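Local coordinates for Glyco_hydro_cc domain-containing protein (Pseudomonas viridiflava, PDB 6UAV) that probably cleaves beta-1,3-glucan chains internally, as an endo-beta-1,3-glucanase of glycoside hydrolase family 128 built on a TIM-barrel fold, at residues S32-H36 and Q65-Y69; D137-A141 and D151-D155; F185-H189 and Q203-M207. The contacts are given in a common frame with arbitrary orientation. Residues are numbered along the deposited sequence.

In a TIM barrel the loops must be fitted to the helices around the sheet, and three such fits are sampled here. They follow one another along the chain and do not touch. The centres of contacts 1 and 2 lie about 25 Å apart, and that of contact 3 about 31 Å from each. Contact 1 joins the loop after strand 27-29 to the helix that follows strand 51-56. Contact 2 packs helix 132-146 on the loop entering strand 156-161, whereas contact 3 ties the loop leaving strand 180-185 to helix 200-216. These are separate fits spread around one eight-stranded barrel; contact 3 lies at the C-terminal strand ends, where TIM-barrel enzymes carry their active sites.

Contact 1 of 3, residues S32-H36 and Q65-Y69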
loop_
_atom_site.group_PDB
_atom_site.type_symbol
_atom_site.label_atom_id
_atom_site.label_comp_id
_atom_site.label_asym_id
_atom_site.label_seq_id
_atom_site.Cartn_x
_atom_site.Cartn_y
_atom_site.Cartn_z
ATOM N N SER A 32 -2.158 9.258 -3.299
ATOM C CA SER A 32 -2.576 10.680 -3.231
ATOM C C SER A 32 -3.805 10.788 -2.370
ATOM O O SER A 32 -4.434 9.773 -2.026
ATOM C CB SER A 32 -2.823 11.245 -4.611
ATOM O OG SER A 32 -4.160 11.057 -4.913
ATOM N N PRO A 33 -4.164 12.014 -1.928
ATOM C CA PRO A 33 -5.292 12.105 -1.001
ATOM C C PRO A 33 -6.694 11.915 -1.591
ATOM O O PRO A 33 -7.656 11.800 -0.838
ATOM C CB PRO A 33 -5.173 13.529 -0.469
ATOM C CG PRO A 33 -3.839 14.037 -0.886
ATOM C CD PRO A 33 -3.450 13.277 -2.148
ATOM N N LYS A 34 -6.842 11.909 -2.920
ATOM C CA LYS A 34 -8.165 11.752 -3.584
ATOM C C LYS A 34 -8.028 10.887 -4.818
ATOM O O LYS A 34 -6.952 10.849 -5.443
ATOM C CB LYS A 34 -8.685 13.119 -3.984
ATOM C CG LYS A 34 -9.268 13.912 -2.823
ATOM C CD LYS A 34 -9.426 15.337 -3.143
ATOM C CE LYS A 34 -9.955 16.168 -1.970
ATOM N NZ LYS A 34 -9.461 17.551 -2.103
ATOM N N PRO A 35 -9.126 10.250 -5.241
ATOM C CA PRO A 35 -9.105 9.480 -6.469
ATOM C C PRO A 35 -8.881 10.375 -7.685
ATOM O O PRO A 35 -9.025 11.629 -7.642
ATOM C CB PRO A 35 -10.486 8.848 -6.570
ATOM C CG PRO A 35 -11.105 9.020 -5.235
ATOM C CD PRO A 35 -10.446 10.224 -4.596
ATOM N N HIS A 36 -8.568 9.719 -8.789
ATOM C CA HIS A 36 -8.423 10.399 -10.090
ATOM C C HIS A 36 -9.675 11.241 -10.388
ATOM O O HIS A 36 -10.798 10.803 -10.097
ATOM C CB HIS A 36 -8.233 9.391 -11.206
ATOM C CG HIS A 36 -7.759 10.014 -12.473
ATOM N ND1 HIS A 36 -8.587 10.698 -13.315
ATOM C CD2 HIS A 36 -6.513 10.084 -13.005
ATOM C CE1 HIS A 36 -7.868 11.138 -14.347
ATOM N NE2 HIS A 36 -6.599 10.711 -14.210
ATOM N N GLN A 65 -7.773 20.468 3.617
ATOM C CA GLN A 65 -8.413 19.844 2.440
ATOM C C GLN A 65 -8.620 18.345 2.675
ATOM O O GLN A 65 -9.726 17.795 2.335
ATOM C CB GLN A 65 -7.488 20.123 1.253
ATOM C CG GLN A 65 -7.776 19.330 0.001
ATOM C CD GLN A 65 -7.017 19.831 -1.218
ATOM O OE1 GLN A 65 -7.584 19.937 -2.309
ATOM N NE2 GLN A 65 -5.728 20.141 -1.055
ATOM N N LEU A 66 -7.610 17.692 3.286
ATOM C CA LEU A 66 -7.781 16.265 3.606
ATOM C C LEU A 66 -8.857 16.057 4.655
ATOM O O LEU A 66 -9.676 15.146 4.476
ATOM C CB LEU A 66 -6.467 15.639 4.037
ATOM C CG LEU A 66 -6.540 14.196 4.473
ATOM C CD1 LEU A 66 -7.139 13.319 3.415
ATOM C CD2 LEU A 66 -5.187 13.728 4.944
ATOM N N LYS A 67 -8.855 16.870 5.709
ATOM C CA LYS A 67 -9.870 16.707 6.771
ATOM C C LYS A 67 -11.261 16.874 6.190
ATOM O O LYS A 67 -12.170 16.097 6.523
ATOM C CB LYS A 67 -9.641 17.734 7.882
ATOM C CG LYS A 67 -8.474 17.391 8.779
ATOM C CD LYS A 67 -8.092 18.597 9.615
ATOM C CE LYS A 67 -6.811 18.347 10.375
ATOM N NZ LYS A 67 -6.544 19.436 11.341
ATOM N N LEU A 68 -11.424 17.887 5.363
ATOM C CA LEU A 68 -12.726 18.234 4.759
ATOM C C LEU A 68 -13.199 16.997 3.968
ATOM O O LEU A 68 -14.381 16.584 4.081
ATOM C CB LEU A 68 -12.482 19.479 3.889
ATOM C CG LEU A 68 -13.697 20.188 3.316
ATOM C CD1 LEU A 68 -14.588 20.753 4.410
ATOM C CD2 LEU A 68 -13.232 21.325 2.389
ATOM N N TYR A 69 -12.314 16.414 3.153
ATOM C CA TYR A 69 -12.645 15.215 2.346
ATOM C C TYR A 69 -12.998 14.029 3.253
ATOM O O TYR A 69 -14.073 13.396 3.086
ATOM C CB TYR A 69 -11.502 14.885 1.389
ATOM C CG TYR A 69 -11.665 13.601 0.611
ATOM C CD1 TYR A 69 -12.574 13.489 -0.425
ATOM C CD2 TYR A 69 -10.883 12.500 0.883
ATOM C CE1 TYR A 69 -12.753 12.307 -1.127
ATOM C CE2 TYR A 69 -11.027 11.320 0.176
ATOM C CZ TYR A 69 -11.954 11.213 -0.840
ATOM O OH TYR A 69 -12.116 10.079 -1.569
HETATM O O HOH W 1 -11.058 18.561 0.034
#
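An irregular, mostly extended segment here runs past one side of a helix. In 32-36 the backbone is extended at Ser32, turns at Pro33 (phi/psi -75/-11°), and is extended again from Lys34 onward. Residues 65-69 form a regular helical turn, closed by Tyr69 N to Gln65 O at 3.0 Å. The two backbones stay well apart: the CA atoms of Pro33 and Leu66 are 6.7 Å from each other and those of Lys34 and Tyr69 8.2 Å, so side chains have to span the gap.

Tyr69 and Lys34 share most of this. The CA-to-CB bond of Tyr69 points toward the loop, and the ring is met by three consecutive residues. Lys34 CG sits 4.0 Å from the centroid of the Tyr69 ring and 5° off its normal, a CH-pi contact over the face. Pro35 CD comes within 3.5 Å of Tyr69 OH, and Pro33 O within 3.6 Å of Tyr69 CE2. The long Lys34 chain then continues past the ring, with Lys34 CE 3.9 Å from Tyr69 CB, and delivers its ammonium to the helix surface. There Lys34 NZ lies 3.0 Å from Gln65 OE1 and donates to water 1 at 2.9 Å, which in turn donates to Gln65 O at 2.8 Å. A looser apolar touch, Pro33 CB to Leu66 CD1 at 4.4 Å, completes the interface.

The contact thus joins two successive beta-alpha units of the barrel. Strand 51-56 flanks it, with Phe52 against both Pro35 and Tyr69 and Val56 against Leu66, while Tyr44 of helix 44-48 also packs on Pro35 and Tyr69.

Contact 2 of 3, residues D137-A141 and D151-D155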
loop_
_atom_site.group_PDB
_atom_site.type_symbol
_atom_site.label_atom_id
_atom_site.label_comp_id
_atom_site.label_asym_id
_atom_site.label_seq_id
_atom_site.Cartn_x
_atom_site.Cartn_y
_atom_site.Cartn_z
ATOM N N ASP A 137 12.949 2.050 14.332
ATOM C CA ASP A 137 13.485 2.235 15.693
ATOM C C ASP A 137 13.720 3.726 15.941
ATOM O O ASP A 137 13.331 4.249 17.026
ATOM C CB ASP A 137 14.747 1.433 15.921
ATOM C CG ASP A 137 14.539 -0.052 16.126
ATOM O OD1 ASP A 137 13.327 -0.484 16.253
ATOM O OD2 ASP A 137 15.579 -0.748 16.206
ATOM N N ALA A 138 14.381 4.375 14.996
ATOM C CA ALA A 138 14.764 5.785 15.156
ATOM C C ALA A 138 13.516 6.664 15.196
ATOM O O ALA A 138 13.492 7.632 15.990
ATOM C CB ALA A 138 15.676 6.183 14.047
ATOM N N PHE A 139 12.527 6.369 14.338
ATOM C CA PHE A 139 11.262 7.144 14.297
ATOM C C PHE A 139 10.536 6.991 15.627
ATOM O O PHE A 139 10.123 8.026 16.218
ATOM C CB PHE A 139 10.416 6.608 13.127
ATOM C CG PHE A 139 8.975 6.990 13.162
ATOM C CD1 PHE A 139 8.584 8.314 13.069
ATOM C CD2 PHE A 139 8.016 6.019 13.365
ATOM C CE1 PHE A 139 7.246 8.649 13.146
ATOM C CE2 PHE A 139 6.670 6.349 13.437
ATOM C CZ PHE A 139 6.290 7.672 13.307
ATOM N N TYR A 140 10.442 5.779 16.150
ATOM C CA TYR A 140 9.833 5.552 17.479
ATOM C C TYR A 140 10.599 6.343 18.561
ATOM O O TYR A 140 10.002 7.045 19.376
ATOM C CB TYR A 140 9.855 4.064 17.831
ATOM C CG TYR A 140 8.597 3.288 17.528
ATOM C CD1 TYR A 140 8.365 2.817 16.236
ATOM C CD2 TYR A 140 7.691 2.964 18.516
ATOM C CE1 TYR A 140 7.278 2.028 15.936
ATOM C CE2 TYR A 140 6.585 2.183 18.226
ATOM C CZ TYR A 140 6.397 1.719 16.940
ATOM O OH TYR A 140 5.317 0.966 16.624
ATOM N N ALA A 141 11.928 6.331 18.526
ATOM C CA ALA A 141 12.742 7.015 19.554
ATOM C C ALA A 141 12.570 8.542 19.421
ATOM O O ALA A 141 12.560 9.211 20.452
ATOM C CB ALA A 141 14.171 6.570 19.398
ATOM N N ASP A 151 4.707 6.329 22.554
ATOM C CA ASP A 151 4.939 5.808 21.192
ATOM C C ASP A 151 4.036 6.529 20.194
ATOM O O ASP A 151 2.937 6.890 20.555
ATOM C CB ASP A 151 4.690 4.292 21.118
ATOM C CG ASP A 151 5.829 3.433 21.675
ATOM O OD1 ASP A 151 6.954 3.929 21.839
ATOM O OD2 ASP A 151 5.568 2.262 21.845
ATOM N N PRO A 152 4.469 6.683 18.933
ATOM C CA PRO A 152 3.609 7.235 17.876
ATOM C C PRO A 152 2.406 6.319 17.680
ATOM O O PRO A 152 2.520 5.079 17.857
ATOM C CB PRO A 152 4.499 7.259 16.641
ATOM C CG PRO A 152 5.526 6.177 16.904
ATOM C CD PRO A 152 5.760 6.226 18.389
ATOM N N GLN A 153 1.251 6.915 17.357
ATOM C CA GLN A 153 0.064 6.093 17.024
ATOM C C GLN A 153 0.330 5.385 15.698
ATOM O O GLN A 153 0.528 6.064 14.693
ATOM C CB GLN A 153 -1.132 7.009 16.831
ATOM C CG GLN A 153 -2.426 6.236 16.513
ATOM C CD GLN A 153 -3.538 7.192 16.115
ATOM O OE1 GLN A 153 -3.556 8.328 16.591
ATOM N NE2 GLN A 153 -4.451 6.760 15.243
ATOM N N ILE A 154 0.369 4.073 15.724
ATOM C CA ILE A 154 0.503 3.254 14.497
ATOM C C ILE A 154 -0.571 2.201 14.619
ATOM O O ILE A 154 -0.483 1.354 15.509
ATOM C CB ILE A 154 1.907 2.661 14.312
ATOM C CG1 ILE A 154 2.995 3.735 14.118
ATOM C CG2 ILE A 154 1.865 1.725 13.077
ATOM C CD1 ILE A 154 4.376 3.126 14.005
ATOM N N ASP A 155 -1.600 2.296 13.797
ATOM C CA ASP A 155 -2.692 1.293 13.801
ATOM C C ASP A 155 -2.227 0.069 12.990
ATOM O O ASP A 155 -2.427 -1.091 13.486
ATOM C CB ASP A 155 -4.000 1.934 13.352
ATOM C CG ASP A 155 -4.449 3.038 14.285
ATOM O OD1 ASP A 155 -4.767 2.706 15.503
ATOM O OD2 ASP A 155 -4.363 4.237 13.850
HETATM O O HOH W 2 2.942 2.415 18.133
#
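In the beta-alpha-beta crossover that links strands 115-121 and 156-161 of this TIM barrel, the chain must turn back from helix 132-146 to the next strand, and the returning loop is fitted against the helix by shape. Two neighbouring aromatic residues on the helix, Phe139 and Tyr140, splay apart and make a cleft; Pro152 and Ile154, whose CA-to-CB bonds both point toward the helix, are the bumps that fill it.

Pro152 is the wedge. Its CG lies over the face of the Tyr140 ring, 4.2 Å from the centroid and 9° off the normal, a CH-pi contact, and the same CG is 3.7 Å from Phe139 CE2. Further along the cleft, Ile154 extends CD1 to the edge of the Phe139 ring, 4.0 Å from Phe139 CE2, and to 3.7 Å from Tyr140 CE1. Between these two plugs Gln153 turns its CA-to-CB bond away from the helix. The CA atoms of Asp151 and Tyr140 are 6.1 Å apart. Asp151 borders the hollow, with Asp151 OD1 near the plane of the Tyr140 ring and 3.5 Å from Tyr140 CD2.

Trp102 of helix 95-112 packs edge-to-face with Phe139 and also touches Pro152, so a second helix backs the wedge. Water 2 also bridges the segments: it donates to Pro152 O at 2.7 Å and is hydrogen-bonded to Tyr140 OH at 3.2 Å.

Contact 3 of 3, residues F185-H189 and Q203-M207; sequences FANWH and QKQQM
Amide side chains can replace a missing backbone partner, and Asn187 is held in this way. Segment 185-189 runs extended through Asn187 (phi/psi -110/114°) beside a regular helical turn, 203-207, in which Met207 N donates to Gln203 O at 2.7 Å. CA distances are 6.5 Å for Asn187-Gln206 and 6.8 Å for Ala186-Met207. Gln203 (chi1 t, chi2 p) serves both backbone groups of Asn187: Asn187 N donates to Gln203 OE1 at 3.1 Å, and Gln203 NE2 to Asn187 O at 2.8 Å. This NE2 also donates to His235 O. The Asn187 side chain (chi1 t) is satisfied at both ends, Asn187 ND2 donating to Gln206 OE1 (Gln206 chi1 and chi2 m) at 2.9 Å, and Asn187 OD1 accepting from His189 N at 2.9 Å. Gln206 NE2 donates to Gln205 OE1 at 2.9 Å. Trp188 NE1 bonds Ser237 OG. The result is an Asx turn, clamped to its helix, in a beta-alpha loop on the C-terminal barrel face, where TIM-barrel glycosidases carry their active sites.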
loop_
_atom_site.group_PDB
_atom_site.type_symbol
_atom_site.label_atom_id
_atom_site.label_comp_id
_atom_site.label_asym_id
_atom_site.label_seq_id
_atom_site.Cartn_x
_atom_site.Cartn_y
_atom_site.Cartn_z
ATOM N N PHE A 185 3.265 -4.949 -3.872
ATOM C CA PHE A 185 4.048 -6.194 -4.034
ATOM C C PHE A 185 3.889 -6.749 -5.433
ATOM O O PHE A 185 2.954 -6.440 -6.153
ATOM C CB PHE A 185 3.701 -7.263 -3.004
ATOM C CG PHE A 185 2.378 -7.938 -3.151
ATOM C CD1 PHE A 185 1.203 -7.240 -3.009
ATOM C CD2 PHE A 185 2.316 -9.279 -3.516
ATOM C CE1 PHE A 185 -0.031 -7.856 -3.156
ATOM C CE2 PHE A 185 1.095 -9.909 -3.624
ATOM C CZ PHE A 185 -0.071 -9.193 -3.472
ATOM N N ALA A 186 4.928 -7.476 -5.804
ATOM C CA ALA A 186 5.078 -8.242 -7.055
ATOM C C ALA A 186 6.424 -8.916 -6.899
ATOM O O ALA A 186 7.188 -8.502 -5.983
ATOM C CB ALA A 186 5.029 -7.276 -8.215
ATOM N N ASN A 187 6.798 -9.852 -7.763
ATOM C CA ASN A 187 8.200 -10.300 -7.732
ATOM C C ASN A 187 8.963 -9.825 -8.961
ATOM O O ASN A 187 8.674 -10.289 -10.064
ATOM C CB ASN A 187 8.297 -11.816 -7.598
ATOM C CG ASN A 187 9.669 -12.259 -7.129
ATOM O OD1 ASN A 187 10.693 -11.637 -7.477
ATOM N ND2 ASN A 187 9.677 -13.306 -6.306
ATOM N N TRP A 188 9.931 -8.941 -8.743
ATOM C CA TRP A 188 10.776 -8.324 -9.785
ATOM C C TRP A 188 12.207 -8.812 -9.670
ATOM O O TRP A 188 13.117 -8.154 -10.197
ATOM C CB TRP A 188 10.671 -6.802 -9.663
ATOM C CG TRP A 188 9.349 -6.242 -10.097
ATOM C CD1 TRP A 188 8.154 -6.885 -10.292
ATOM C CD2 TRP A 188 9.086 -4.845 -10.312
ATOM N NE1 TRP A 188 7.178 -5.983 -10.665
ATOM C CE2 TRP A 188 7.741 -4.727 -10.715
ATOM C CE3 TRP A 188 9.900 -3.705 -10.262
ATOM C CZ2 TRP A 188 7.162 -3.477 -10.972
ATOM C CZ3 TRP A 188 9.346 -2.484 -10.602
ATOM C CH2 TRP A 188 7.999 -2.377 -10.940
ATOM N N HIS A 189 12.442 -9.998 -9.101
ATOM C CA HIS A 189 13.819 -10.552 -9.086
ATOM C C HIS A 189 14.392 -10.563 -10.508
ATOM O O HIS A 189 13.733 -11.034 -11.414
ATOM C CB HIS A 189 13.828 -11.968 -8.532
ATOM C CG HIS A 189 15.146 -12.429 -8.056
ATOM N ND1 HIS A 189 15.509 -12.200 -6.737
ATOM C CD2 HIS A 189 16.147 -13.116 -8.659
ATOM C CE1 HIS A 189 16.666 -12.807 -6.514
ATOM N NE2 HIS A 189 17.122 -13.360 -7.703
ATOM N N GLN A 203 5.666 -14.977 -12.961
ATOM C CA GLN A 203 4.968 -13.931 -12.159
ATOM C C GLN A 203 3.671 -14.538 -11.622
ATOM O O GLN A 203 3.303 -14.243 -10.473
ATOM C CB GLN A 203 4.675 -12.657 -12.961
ATOM C CG GLN A 203 4.266 -11.473 -12.118
ATOM C CD GLN A 203 5.351 -11.046 -11.161
ATOM O OE1 GLN A 203 5.262 -11.340 -9.990
ATOM N NE2 GLN A 203 6.332 -10.306 -11.654
ATOM N N LYS A 204 2.975 -15.368 -12.428
ATOM C CA LYS A 204 1.700 -16.004 -11.948
ATOM C C LYS A 204 2.011 -16.910 -10.757
ATOM O O LYS A 204 1.273 -16.914 -9.718
ATOM C CB LYS A 204 0.991 -16.788 -13.065
ATOM C CG LYS A 204 0.271 -15.955 -14.120
ATOM C CD LYS A 204 -0.285 -16.766 -15.284
ATOM C CE LYS A 204 -1.464 -17.601 -14.838
ATOM N NZ LYS A 204 -1.950 -18.420 -15.963
ATOM N N GLN A 205 3.084 -17.694 -10.875
ATOM C CA GLN A 205 3.511 -18.617 -9.790
ATOM C C GLN A 205 3.748 -17.791 -8.522
ATOM O O GLN A 205 3.295 -18.177 -7.423
ATOM C CB GLN A 205 4.698 -19.436 -10.268
ATOM C CG GLN A 205 5.050 -20.589 -9.334
ATOM C CD GLN A 205 5.780 -20.182 -8.079
ATOM O OE1 GLN A 205 6.499 -19.179 -8.040
ATOM N NE2 GLN A 205 5.590 -20.958 -7.021
ATOM N N GLN A 206 4.480 -16.700 -8.646
ATOM C CA GLN A 206 4.871 -15.916 -7.460
ATOM C C GLN A 206 3.650 -15.134 -6.937
ATOM O O GLN A 206 3.476 -15.079 -5.698
ATOM C CB GLN A 206 6.034 -14.998 -7.793
ATOM C CG GLN A 206 7.363 -15.709 -7.642
ATOM C CD GLN A 206 7.584 -16.141 -6.203
ATOM O OE1 GLN A 206 7.770 -15.277 -5.329
ATOM N NE2 GLN A 206 7.534 -17.463 -5.954
ATOM N N MET A 207 2.768 -14.654 -7.814
ATOM C CA MET A 207 1.498 -14.021 -7.370
ATOM C C MET A 207 0.700 -15.027 -6.559
ATOM O O MET A 207 0.212 -14.673 -5.468
ATOM C CB MET A 207 0.661 -13.528 -8.564
ATOM C CG MET A 207 -0.723 -13.096 -8.148
ATOM S SD MET A 207 -1.684 -12.594 -9.570
ATOM C CE MET A 207 -1.030 -10.934 -9.763
#